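PDB 5J7O: major capsid protein, which probably builds the icosahedral shell of a large double-stranded DNA virus, three copies of its double jelly-roll chain forming one capsomer. Local coordinates for residues Ser113-Thr118 / Gly380-Gly385; Thr134-Val139 / Thr164-Ala169; Gln155-Gln160 / Gly338-Gln343; Ala171-Arg176 / Pro375-Gly380; Asn476-Asp481 / Gln512-Val517. All coordinates share one frame; numbering follows the deposited sequence.

Contact 1: Ser113-Thr118 / Gly380-Gly385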
# COMPACT_ATOMS: atom_id res chain seq x y z
N SER B 113 25.48 -20.00 5.17
CA SER B 113 24.57 -21.01 5.69
C SER B 113 25.03 -21.41 7.08
O SER B 113 26.15 -21.11 7.50
CB SER B 113 24.51 -22.23 4.77
OG SER B 113 25.74 -22.93 4.76
N ALA B 114 24.15 -22.10 7.80
CA ALA B 114 24.45 -22.54 9.15
C ALA B 114 25.27 -23.83 9.12
O ALA B 114 25.32 -24.54 8.12
CB ALA B 114 23.17 -22.75 9.95
N SER B 115 25.92 -24.11 10.25
CA SER B 115 26.71 -25.33 10.37
C SER B 115 25.82 -26.52 10.69
O SER B 115 24.67 -26.37 11.12
CB SER B 115 27.79 -25.17 11.44
OG SER B 115 27.22 -25.08 12.73
N ALA B 116 26.36 -27.72 10.48
CA ALA B 116 25.59 -28.93 10.70
C ALA B 116 25.39 -29.18 12.19
O ALA B 116 26.31 -29.01 12.99
CB ALA B 116 26.29 -30.13 10.05
N GLY B 117 24.18 -29.59 12.55
CA GLY B 117 23.82 -29.88 13.92
C GLY B 117 23.09 -31.21 14.03
O GLY B 117 23.27 -32.11 13.21
N THR B 118 22.26 -31.32 15.06
CA THR B 118 21.52 -32.54 15.33
C THR B 118 20.08 -32.22 15.69
O THR B 118 19.75 -31.08 16.04
CB THR B 118 22.16 -33.37 16.46
OG1 THR B 118 22.48 -32.51 17.56
CG2 THR B 118 23.42 -34.06 15.97
N GLY B 380 23.41 -27.13 18.09
CA GLY B 380 24.75 -26.99 17.56
C GLY B 380 24.83 -26.56 16.12
O GLY B 380 25.82 -26.86 15.44
N SER B 381 23.81 -25.87 15.61
CA SER B 381 23.81 -25.32 14.26
C SER B 381 23.76 -23.81 14.38
O SER B 381 22.74 -23.25 14.80
CB SER B 381 22.63 -25.86 13.45
OG SER B 381 22.69 -25.42 12.10
N SER B 382 24.86 -23.15 14.01
CA SER B 382 25.03 -21.72 14.24
C SER B 382 25.49 -21.04 12.95
O SER B 382 25.77 -21.70 11.94
CB SER B 382 26.02 -21.46 15.38
OG SER B 382 27.26 -22.07 15.12
N ILE B 383 25.59 -19.71 13.01
CA ILE B 383 25.98 -18.95 11.83
C ILE B 383 27.47 -19.13 11.55
O ILE B 383 28.27 -19.47 12.43
CB ILE B 383 25.63 -17.46 12.00
CG1 ILE B 383 26.43 -16.85 13.16
CG2 ILE B 383 24.14 -17.29 12.22
CD1 ILE B 383 26.14 -15.38 13.39
N ASP B 384 27.85 -18.90 10.29
CA ASP B 384 29.24 -19.03 9.86
C ASP B 384 29.98 -17.75 10.22
O ASP B 384 29.79 -16.70 9.59
CB ASP B 384 29.31 -19.30 8.36
CG ASP B 384 30.69 -19.73 7.90
OD1 ASP B 384 31.65 -19.61 8.69
OD2 ASP B 384 30.82 -20.19 6.75
N GLY B 385 30.84 -17.83 11.24
CA GLY B 385 31.60 -16.68 11.68
C GLY B 385 32.70 -16.23 10.73
O GLY B 385 33.29 -15.17 10.95
O HOH W 1 26.03 -18.86 8.57
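OG of S115 lies between its own backbone N and carbonyl carbon (chi1 68°), OG of S381 anti to its backbone N (chi1 -175°), and each is turned to the facing segment. S115 OG faces the N-H of S382; the bond from S382 N to S115 OG is weak at 3.3 Å but nearly straight, 172° at the hydrogen. S381 OG gives its proton to the carbonyl of S115, but the modelled separation of S381 OG and S115 O, 2.4 Å, is too short to be trusted in detail. The sound bond of S115 is that of its backbone N to S382 O, at 2.9 Å. The same S382 O receives a CA-H contact from A114, with CA and O 3.2 Å apart. CB of A114 lies 3.5 Å from S381 OG. Farther along, the carbonyl oxygens A116 O and G380 O approach to 3.3 Å; both are acceptors, and no bond joins them. At the other end a water links S113 O to D384 N, while CB of D384 lies 3.7 Å from S113 O; the carboxylate of D384 is held through OD1 by T386. The two segments run in roughly opposite directions at the surface. G117 pairs through its backbone with A171, making 116-118 an outermost strand, within this chain, of a three-stranded antiparallel sheet with 170-177 and 333-336; the loop 380-385, between strands 364-375 and 389-401, lies against it, S381 touching T172 of strand 170-177.

Contact 2: Thr134-Val139 / Thr164-Ala169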
# COMPACT_ATOMS: atom_id res chain seq x y z
N THR B 134 10.96 -43.12 22.68
CA THR B 134 11.66 -43.67 21.53
C THR B 134 12.70 -42.65 21.06
O THR B 134 12.72 -41.50 21.50
CB THR B 134 10.67 -44.00 20.40
OG1 THR B 134 9.52 -44.66 20.95
CG2 THR B 134 11.30 -44.93 19.35
N SER B 135 13.58 -43.09 20.17
CA SER B 135 14.43 -42.15 19.44
C SER B 135 13.63 -41.30 18.47
O SER B 135 14.16 -40.31 17.96
CB SER B 135 15.53 -42.90 18.70
OG SER B 135 14.99 -43.91 17.86
N THR B 136 12.36 -41.65 18.20
CA THR B 136 11.56 -40.98 17.20
C THR B 136 10.25 -40.40 17.71
O THR B 136 9.58 -39.69 16.96
CB THR B 136 11.25 -41.94 16.03
OG1 THR B 136 10.69 -43.16 16.55
CG2 THR B 136 12.51 -42.25 15.25
N SER B 137 9.86 -40.68 18.96
CA SER B 137 8.63 -40.12 19.50
C SER B 137 8.63 -40.26 21.02
O SER B 137 9.29 -41.14 21.58
CB SER B 137 7.38 -40.78 18.91
OG SER B 137 7.23 -42.10 19.41
N VAL B 138 7.88 -39.37 21.67
CA VAL B 138 7.65 -39.42 23.11
C VAL B 138 6.15 -39.52 23.33
O VAL B 138 5.39 -38.67 22.84
CB VAL B 138 8.26 -38.21 23.83
CG1 VAL B 138 7.88 -36.91 23.15
CG2 VAL B 138 7.84 -38.20 25.29
N VAL B 139 5.72 -40.56 24.04
CA VAL B 139 4.30 -40.87 24.20
C VAL B 139 3.98 -40.95 25.69
O VAL B 139 4.70 -41.60 26.45
CB VAL B 139 3.92 -42.18 23.49
CG1 VAL B 139 2.48 -42.56 23.79
CG2 VAL B 139 4.13 -42.05 21.99
N THR B 164 9.26 -38.56 9.76
CA THR B 164 9.76 -38.48 11.13
C THR B 164 11.28 -38.41 11.15
O THR B 164 11.97 -39.14 10.42
CB THR B 164 9.28 -39.69 11.94
OG1 THR B 164 7.85 -39.66 12.02
CG2 THR B 164 9.86 -39.67 13.35
N GLN B 165 11.81 -37.53 11.99
CA GLN B 165 13.25 -37.33 12.14
C GLN B 165 13.71 -37.93 13.47
O GLN B 165 13.08 -37.70 14.51
CB GLN B 165 13.60 -35.84 12.08
CG GLN B 165 13.13 -35.15 10.82
CD GLN B 165 13.75 -35.74 9.57
OE1 GLN B 165 14.97 -35.69 9.39
NE2 GLN B 165 12.92 -36.32 8.71
N THR B 166 14.80 -38.69 13.42
CA THR B 166 15.32 -39.36 14.61
C THR B 166 16.07 -38.37 15.48
O THR B 166 16.79 -37.49 14.99
CB THR B 166 16.23 -40.51 14.21
OG1 THR B 166 15.56 -41.36 13.26
CG2 THR B 166 16.61 -41.35 15.42
N VAL B 167 15.90 -38.51 16.80
CA VAL B 167 16.66 -37.71 17.75
C VAL B 167 18.15 -37.95 17.53
O VAL B 167 18.59 -39.08 17.28
CB VAL B 167 16.24 -38.04 19.19
CG1 VAL B 167 17.28 -37.55 20.19
CG2 VAL B 167 14.88 -37.43 19.49
N ALA B 168 18.93 -36.87 17.60
CA ALA B 168 20.38 -36.83 17.42
C ALA B 168 20.80 -37.15 15.99
O ALA B 168 22.01 -37.24 15.73
CB ALA B 168 21.12 -37.78 18.38
N ALA B 169 19.87 -37.33 15.06
CA ALA B 169 20.23 -37.41 13.65
C ALA B 169 20.56 -36.02 13.13
O ALA B 169 20.39 -35.01 13.81
CB ALA B 169 19.10 -38.04 12.84
O HOH W 2 11.02 -37.66 16.58
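V167 N donates to S135 O at 2.8 Å, almost straight at 172°, and the N-H arrives nearly along the C=O axis. The isopropyl group of V167 crowds the same acceptor: CG2, anti to the carbonyl carbon of V167, stands 3.3 Å from S135 O. Threonines fill in on the neighbouring residues by van der Waals contact. CG2 of T166 meets CB of S135 at 3.8 Å, while OG1 of T166 faces the methyl CG2 of T136 at 3.7 Å, the two side chains crossing obliquely. T164 adds its own methyl, CG2, 3.6 Å from T136 O. A water spans the carbonyls T136 O and Q165 O, donating to both, although its bond to T136 O is weak. The contact lies at the surface. Next to it Q165 pairs through its backbone with Y157, and V138 with Q155, so both segments lie along the same edge of strand 149-158, the edge away from 341-343. The loop then reverses in a type II beta turn from T166 to A169, closed by A169 N to T166 O at 3.1 Å, with V167 extended at the second position and A168 in positive phi (68°) at the third, as type II requires.

Contact 3: Gln155-Gln160 / Gly338-Gln343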
# COMPACT_ATOMS: atom_id res chain seq x y z
N GLN B 155 4.42 -36.57 20.82
CA GLN B 155 5.24 -35.52 20.24
C GLN B 155 6.40 -36.14 19.49
O GLN B 155 7.01 -37.10 19.96
CB GLN B 155 5.75 -34.55 21.31
CG GLN B 155 4.66 -33.65 21.90
CD GLN B 155 5.21 -32.67 22.91
OE1 GLN B 155 5.66 -33.05 23.99
NE2 GLN B 155 5.18 -31.39 22.57
N SER B 156 6.71 -35.58 18.32
CA SER B 156 7.79 -36.08 17.49
C SER B 156 8.33 -34.94 16.64
O SER B 156 7.85 -33.80 16.71
CB SER B 156 7.32 -37.25 16.62
OG SER B 156 6.25 -36.86 15.78
N TYR B 157 9.33 -35.25 15.82
CA TYR B 157 9.93 -34.29 14.91
C TYR B 157 9.72 -34.75 13.47
O TYR B 157 9.90 -35.93 13.16
CB TYR B 157 11.43 -34.11 15.18
CG TYR B 157 11.74 -33.53 16.54
CD1 TYR B 157 11.38 -32.22 16.85
CD2 TYR B 157 12.39 -34.28 17.51
CE1 TYR B 157 11.66 -31.68 18.09
CE2 TYR B 157 12.68 -33.74 18.75
CZ TYR B 157 12.30 -32.45 19.03
OH TYR B 157 12.59 -31.91 20.27
N VAL B 158 9.34 -33.81 12.61
CA VAL B 158 9.10 -34.09 11.20
C VAL B 158 9.72 -32.97 10.37
O VAL B 158 10.01 -31.88 10.86
CB VAL B 158 7.59 -34.21 10.87
CG1 VAL B 158 7.00 -35.46 11.50
CG2 VAL B 158 6.85 -32.97 11.35
N ASN B 159 9.94 -33.27 9.09
CA ASN B 159 10.28 -32.24 8.12
C ASN B 159 8.98 -31.72 7.49
O ASN B 159 7.88 -32.08 7.93
CB ASN B 159 11.27 -32.78 7.08
CG ASN B 159 10.82 -34.09 6.46
OD1 ASN B 159 9.68 -34.53 6.66
ND2 ASN B 159 11.70 -34.72 5.70
N GLN B 160 9.09 -30.87 6.47
CA GLN B 160 7.89 -30.30 5.88
C GLN B 160 7.00 -31.38 5.27
O GLN B 160 5.77 -31.32 5.39
CB GLN B 160 8.25 -29.25 4.82
CG GLN B 160 7.02 -28.56 4.25
CD GLN B 160 7.34 -27.62 3.11
OE1 GLN B 160 8.14 -27.94 2.23
NE2 GLN B 160 6.71 -26.45 3.12
N GLY B 338 14.90 -24.46 10.61
CA GLY B 338 14.95 -24.96 9.24
C GLY B 338 13.83 -25.94 8.96
O GLY B 338 12.69 -25.76 9.40
N ASN B 339 14.16 -26.99 8.22
CA ASN B 339 13.18 -28.02 7.85
C ASN B 339 13.07 -29.07 8.95
O ASN B 339 13.30 -30.27 8.74
CB ASN B 339 13.56 -28.64 6.51
CG ASN B 339 12.44 -29.48 5.92
OD1 ASN B 339 11.27 -29.26 6.22
ND2 ASN B 339 12.80 -30.45 5.09
N LEU B 340 12.72 -28.60 10.14
CA LEU B 340 12.54 -29.47 11.30
C LEU B 340 11.40 -28.90 12.14
O LEU B 340 11.47 -27.75 12.57
CB LEU B 340 13.83 -29.55 12.12
CG LEU B 340 13.84 -30.49 13.33
CD1 LEU B 340 13.80 -31.95 12.88
CD2 LEU B 340 15.05 -30.23 14.21
N PHE B 341 10.37 -29.71 12.36
CA PHE B 341 9.16 -29.26 13.03
C PHE B 341 8.79 -30.21 14.15
O PHE B 341 8.90 -31.43 14.00
CB PHE B 341 7.99 -29.15 12.04
CG PHE B 341 8.31 -28.36 10.81
CD1 PHE B 341 8.11 -26.99 10.78
CD2 PHE B 341 8.81 -28.98 9.68
CE1 PHE B 341 8.40 -26.25 9.65
CE2 PHE B 341 9.11 -28.25 8.54
CZ PHE B 341 8.90 -26.89 8.53
N LEU B 342 8.36 -29.65 15.28
CA LEU B 342 7.86 -30.43 16.40
C LEU B 342 6.37 -30.69 16.20
O LEU B 342 5.57 -29.75 16.18
CB LEU B 342 8.10 -29.71 17.72
CG LEU B 342 7.50 -30.38 18.96
CD1 LEU B 342 8.29 -31.62 19.35
CD2 LEU B 342 7.40 -29.41 20.12
N GLN B 343 6.01 -31.96 16.05
CA GLN B 343 4.61 -32.35 15.89
C GLN B 343 4.01 -32.64 17.26
O GLN B 343 4.48 -33.53 17.97
CB GLN B 343 4.50 -33.58 14.98
CG GLN B 343 3.09 -34.13 14.85
CD GLN B 343 3.01 -35.29 13.88
OE1 GLN B 343 4.01 -35.68 13.28
NE2 GLN B 343 1.82 -35.84 13.71
O HOH W 3 3.82 -36.69 17.14
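Y157 and L342 face each other as a non-hydrogen-bonded pair in an antiparallel ladder, where strand 149-158 meets strand 341-351 in a large sheet of this double jelly-roll protein. The flanking hydrogen-bonded pairs S156-Q343 and V158-F341 each carry two backbone bonds, that from Q343 N to S156 O measuring 2.7 Å. CA-H contacts lie between them, for example Y157 CA to F341 O. Apolar contacts differ on the two faces. On one, CE1 of Y157 touches CD1 of L342 at 3.6 Å, and L340 CD1 reaches Y157 CB; the phenol OH is bonded to A121 O. On the other, V158 and F341 cross at about a right angle, CG2 to CB 4.0 Å, and the F341 ring turns its edge to the backbone of 158-160, CE2 lying 3.3 Å from Q160 N. I241 of the second subunit packs on F341. Among polar side chains, a water joins S156 OG to Q343 O, its bond to the carbonyl weak. Beyond the ladder, N339, with CG anti to its backbone N (chi1 -167°), accepts the N-H of Q160 on OD1 at 2.7 Å, the donor tilted 23° from the amide plane.

Contact 4: Ala171-Arg176 / Pro375-Gly380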
# COMPACT_ATOMS: atom_id res chain seq x y z
N ALA B 171 20.64 -32.44 11.32
CA ALA B 171 19.68 -31.36 11.17
C ALA B 171 20.44 -30.05 11.09
O ALA B 171 21.42 -29.85 11.82
CB ALA B 171 18.68 -31.32 12.34
N THR B 172 20.00 -29.16 10.20
CA THR B 172 20.66 -27.88 9.99
C THR B 172 19.65 -26.76 10.10
O THR B 172 18.53 -26.85 9.57
CB THR B 172 21.34 -27.83 8.61
OG1 THR B 172 22.26 -28.92 8.49
CG2 THR B 172 22.09 -26.52 8.43
N ASN B 173 20.03 -25.69 10.80
CA ASN B 173 19.20 -24.51 10.91
C ASN B 173 19.27 -23.68 9.64
O ASN B 173 20.21 -23.80 8.84
CB ASN B 173 19.62 -23.66 12.11
CG ASN B 173 19.28 -24.31 13.44
OD1 ASN B 173 18.26 -24.98 13.57
ND2 ASN B 173 20.14 -24.10 14.44
N PHE B 174 18.26 -22.84 9.45
CA PHE B 174 18.28 -21.85 8.38
C PHE B 174 18.90 -20.55 8.88
O PHE B 174 19.12 -20.36 10.08
CB PHE B 174 16.87 -21.61 7.84
CG PHE B 174 16.35 -22.72 6.96
CD1 PHE B 174 17.10 -23.86 6.74
CD2 PHE B 174 15.11 -22.61 6.35
CE1 PHE B 174 16.62 -24.88 5.93
CE2 PHE B 174 14.63 -23.62 5.53
CZ PHE B 174 15.38 -24.75 5.32
N VAL B 175 19.18 -19.65 7.95
CA VAL B 175 19.75 -18.35 8.28
C VAL B 175 18.84 -17.26 7.75
O VAL B 175 18.13 -17.42 6.75
CB VAL B 175 21.19 -18.19 7.73
CG1 VAL B 175 22.16 -19.06 8.51
CG2 VAL B 175 21.23 -18.53 6.25
N ARG B 176 18.86 -16.12 8.44
CA ARG B 176 18.08 -14.96 8.07
C ARG B 176 18.87 -13.72 8.43
O ARG B 176 19.73 -13.75 9.32
CB ARG B 176 16.72 -14.93 8.79
CG ARG B 176 16.67 -13.94 9.93
CD ARG B 176 15.52 -14.26 10.88
NE ARG B 176 14.21 -14.19 10.23
CZ ARG B 176 13.12 -14.78 10.69
NH1 ARG B 176 13.17 -15.51 11.80
NH2 ARG B 176 11.97 -14.66 10.05
N PRO B 375 8.04 -24.97 14.46
CA PRO B 375 9.41 -24.97 13.95
C PRO B 375 10.42 -25.02 15.09
O PRO B 375 10.27 -24.36 16.12
CB PRO B 375 9.50 -23.66 13.17
CG PRO B 375 8.10 -23.39 12.75
CD PRO B 375 7.23 -23.88 13.88
N THR B 376 11.47 -25.83 14.90
CA THR B 376 12.40 -26.16 15.96
C THR B 376 13.84 -25.93 15.51
O THR B 376 14.21 -26.28 14.39
CB THR B 376 12.22 -27.62 16.40
OG1 THR B 376 10.87 -27.84 16.81
CG2 THR B 376 13.15 -27.96 17.56
N LEU B 377 14.64 -25.34 16.40
CA LEU B 377 16.06 -25.15 16.15
C LEU B 377 16.82 -26.45 16.34
O LEU B 377 16.54 -27.21 17.27
CB LEU B 377 16.63 -24.08 17.08
CG LEU B 377 16.17 -22.64 16.92
CD1 LEU B 377 16.61 -21.81 18.11
CD2 LEU B 377 16.72 -22.05 15.63
N ALA B 378 17.78 -26.70 15.46
CA ALA B 378 18.69 -27.82 15.63
C ALA B 378 19.78 -27.45 16.63
O ALA B 378 20.23 -26.30 16.70
CB ALA B 378 19.31 -28.22 14.30
N SER B 379 20.21 -28.44 17.41
CA SER B 379 21.26 -28.21 18.38
C SER B 379 22.61 -28.11 17.69
O SER B 379 22.93 -28.91 16.80
CB SER B 379 21.29 -29.34 19.42
OG SER B 379 20.06 -29.43 20.11
N GLY B 380 23.41 -27.13 18.09
CA GLY B 380 24.75 -26.99 17.56
C GLY B 380 24.83 -26.56 16.12
O GLY B 380 25.82 -26.86 15.44
O HOH W 4 16.14 -26.06 12.12
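N173 points its carboxamide at the backbone of A378 so that both ends of the amide are used on one residue. CG is anti to the carbonyl carbon (chi1 -71°), and the side chain leaves the backbone toward the loop. OD1 takes the N-H of A378 at 2.6 Å, the donor lying in the carboxamide plane on a lone pair and the bond nearly straight at 168°. ND2 returns a bond to A378 O at 3.2 Å; here the fit is looser, with the carbonyl oxygen 23° out of the amide plane. OD1 has a second donor, a water that also donates to T376 O, and ND2 is bonded in addition to S381 O, so this buried carboxamide has polar partners at both ends. The segment 375-380 leaves strand 364-375 as a loop without regular structure. N173 lies in the short break of strand 170-177, between 171-172 and 174-176; that strand is the middle one of the three-stranded antiparallel sheet flanked by 116-118 and 333-336. From this break the N173 side chain holds A378 by N-H and C=O together, much as a neighbouring strand would, although no beta bridge forms. The methyls of A171 and A378 touch, CB to CB 3.7 Å, neither aimed directly at the other, and the A378 methyl also lies 3.6 Å from A171 O and 3.5 Å from N173 OD1. CD2 of L377 comes to 3.9 Å from the same N173 OD1, and the L377 side chain also touches T335 of strand 333-336.

Contact 5: Asn476-Asp481 / Gln512-Val517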
# COMPACT_ATOMS: atom_id res chain seq x y z
N ASN B 476 4.23 -11.23 20.78
CA ASN B 476 3.93 -12.09 19.64
C ASN B 476 2.61 -12.81 19.87
O ASN B 476 2.49 -13.59 20.82
CB ASN B 476 5.07 -13.08 19.40
CG ASN B 476 6.41 -12.40 19.24
OD1 ASN B 476 6.66 -11.75 18.23
ND2 ASN B 476 7.27 -12.54 20.24
N GLU B 477 1.64 -12.55 19.01
CA GLU B 477 0.31 -13.15 19.12
C GLU B 477 0.09 -14.14 17.99
O GLU B 477 0.07 -13.75 16.82
CB GLU B 477 -0.76 -12.07 19.09
CG GLU B 477 -2.18 -12.61 19.02
CD GLU B 477 -2.65 -13.22 20.33
OE1 GLU B 477 -1.88 -13.20 21.31
OE2 GLU B 477 -3.79 -13.71 20.37
N PRO B 478 -0.07 -15.43 18.29
CA PRO B 478 -0.29 -16.41 17.23
C PRO B 478 -1.68 -16.29 16.62
O PRO B 478 -2.66 -15.99 17.31
CB PRO B 478 -0.12 -17.76 17.94
CG PRO B 478 0.58 -17.44 19.23
CD PRO B 478 0.12 -16.07 19.60
N VAL B 479 -1.75 -16.52 15.31
CA VAL B 479 -3.00 -16.66 14.58
C VAL B 479 -2.95 -18.00 13.86
O VAL B 479 -2.02 -18.25 13.09
CB VAL B 479 -3.24 -15.51 13.59
CG1 VAL B 479 -4.48 -15.77 12.75
CG2 VAL B 479 -3.37 -14.19 14.33
N TYR B 480 -3.94 -18.85 14.12
CA TYR B 480 -3.92 -20.23 13.65
C TYR B 480 -4.89 -20.42 12.49
O TYR B 480 -6.07 -20.07 12.59
CB TYR B 480 -4.29 -21.20 14.78
CG TYR B 480 -3.26 -21.31 15.87
CD1 TYR B 480 -2.11 -22.07 15.70
CD2 TYR B 480 -3.44 -20.67 17.09
CE1 TYR B 480 -1.17 -22.18 16.70
CE2 TYR B 480 -2.50 -20.77 18.10
CZ TYR B 480 -1.37 -21.53 17.90
OH TYR B 480 -0.43 -21.64 18.90
N ASP B 481 -4.39 -20.97 11.39
CA ASP B 481 -5.23 -21.53 10.34
C ASP B 481 -5.45 -23.01 10.65
O ASP B 481 -4.49 -23.79 10.66
CB ASP B 481 -4.60 -21.36 8.96
CG ASP B 481 -4.53 -19.91 8.53
OD1 ASP B 481 -5.24 -19.07 9.13
OD2 ASP B 481 -3.78 -19.61 7.58
N GLN B 512 -2.95 -25.82 9.82
CA GLN B 512 -2.58 -25.66 8.42
C GLN B 512 -1.46 -24.63 8.27
O GLN B 512 -0.54 -24.82 7.46
CB GLN B 512 -3.80 -25.25 7.60
CG GLN B 512 -3.57 -25.27 6.10
CD GLN B 512 -4.78 -24.78 5.32
OE1 GLN B 512 -5.44 -23.82 5.72
NE2 GLN B 512 -5.07 -25.44 4.20
N ASN B 513 -1.52 -23.55 9.04
CA ASN B 513 -0.48 -22.53 9.05
C ASN B 513 -0.66 -21.68 10.30
O ASN B 513 -1.70 -21.73 10.95
CB ASN B 513 -0.52 -21.67 7.78
CG ASN B 513 0.79 -20.95 7.53
OD1 ASN B 513 1.69 -20.95 8.37
ND2 ASN B 513 0.91 -20.33 6.36
N GLN B 514 0.37 -20.91 10.62
CA GLN B 514 0.35 -20.04 11.79
C GLN B 514 1.06 -18.73 11.46
O GLN B 514 2.17 -18.75 10.92
CB GLN B 514 1.02 -20.71 12.99
CG GLN B 514 1.10 -19.82 14.23
CD GLN B 514 1.76 -20.51 15.41
OE1 GLN B 514 1.98 -19.91 16.46
NE2 GLN B 514 2.08 -21.79 15.24
N TYR B 515 0.41 -17.62 11.78
CA TYR B 515 0.99 -16.29 11.62
C TYR B 515 1.38 -15.73 12.98
O TYR B 515 0.78 -16.07 14.01
CB TYR B 515 0.01 -15.32 10.94
CG TYR B 515 -0.47 -15.73 9.57
CD1 TYR B 515 -1.59 -16.55 9.42
CD2 TYR B 515 0.16 -15.28 8.42
CE1 TYR B 515 -2.04 -16.92 8.17
CE2 TYR B 515 -0.29 -15.64 7.16
CZ TYR B 515 -1.39 -16.46 7.04
OH TYR B 515 -1.84 -16.83 5.79
N ILE B 516 2.38 -14.85 12.99
CA ILE B 516 2.78 -14.11 14.18
C ILE B 516 2.42 -12.65 13.96
O ILE B 516 2.91 -12.02 13.01
CB ILE B 516 4.28 -14.27 14.48
CG1 ILE B 516 4.58 -15.66 15.03
CG2 ILE B 516 4.73 -13.20 15.47
CD1 ILE B 516 4.02 -15.91 16.41
N VAL B 517 1.57 -12.11 14.82
CA VAL B 517 1.16 -10.71 14.77
C VAL B 517 2.05 -9.93 15.73
O VAL B 517 2.02 -10.20 16.94
CB VAL B 517 -0.32 -10.53 15.12
CG1 VAL B 517 -0.68 -9.05 15.16
CG2 VAL B 517 -1.20 -11.27 14.13
O HOH W 5 -3.16 -21.71 5.66
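D481 O accepts two N-H groups from the opposite strand, Q512 N at 2.7 Å and, weakly, N513 N at 3.4 Å. Q512 and N513 both facing D481 make a classic beta bulge. D481 N is met by N513 O at 2.8 Å. A water then donates both to D481 OD2 and to Q512 OE1, joining the side chains at this end. D481 OD2 also lies 3.3 Å from CE1 at the edge of the Y515 ring, with carboxylate and ring planes 71° apart. Past the bulge the ladder is regular: V479 with Y515 and E477 with V517 each exchange two backbone bonds. P478, which has no N-H, sits in a non-hydrogen-bonded pair with I516. The two segments belong to long antiparallel strands, 473-490 and 503-521, of this double jelly-roll capsid protein, and Y515 and I516 pair with a strand of the second subunit, carrying the sheet over the interface. Several polar ends are satisfied across interfaces: P478 O by N240 ND2 of the third subunit, E477 OE2 by A270 N and N240 ND2 of that subunit, Q512 OE1 and NE2 by Q512 of the second and third subunits respectively. Q514 runs beside Y480, ring and amide planes 40° apart, and its OE1 meets P478 CB at 3.4 Å. Within its own strand, Q514 N donates to N513 OD1 at 2.6 Å.

Overall arrangement
Contacts 1 and 4 share G380, their centres 7 Å apart; T118 O also packs on A378 CB at 3.4 Å, and strands 116-118 and 170-177 are neighbours in one sheet. Contact 4 in turn meets contact 3, 11 Å away between centres, where L340 O receives T376 N. Contact 3 continues into contact 2 (centres 10 Å apart), T136 O packing on S156 CB at 3.3 Å, and T118 touches A168 and A169, bringing contact 2 back to contact 1. Contact 5 stands apart, its nearest atoms about 6 Å from contact 4 and 9 Å from contact 3, yet it belongs to the same sheet as contacts 2 and 3. Contacts 3, 4 and 5 all touch the second subunit.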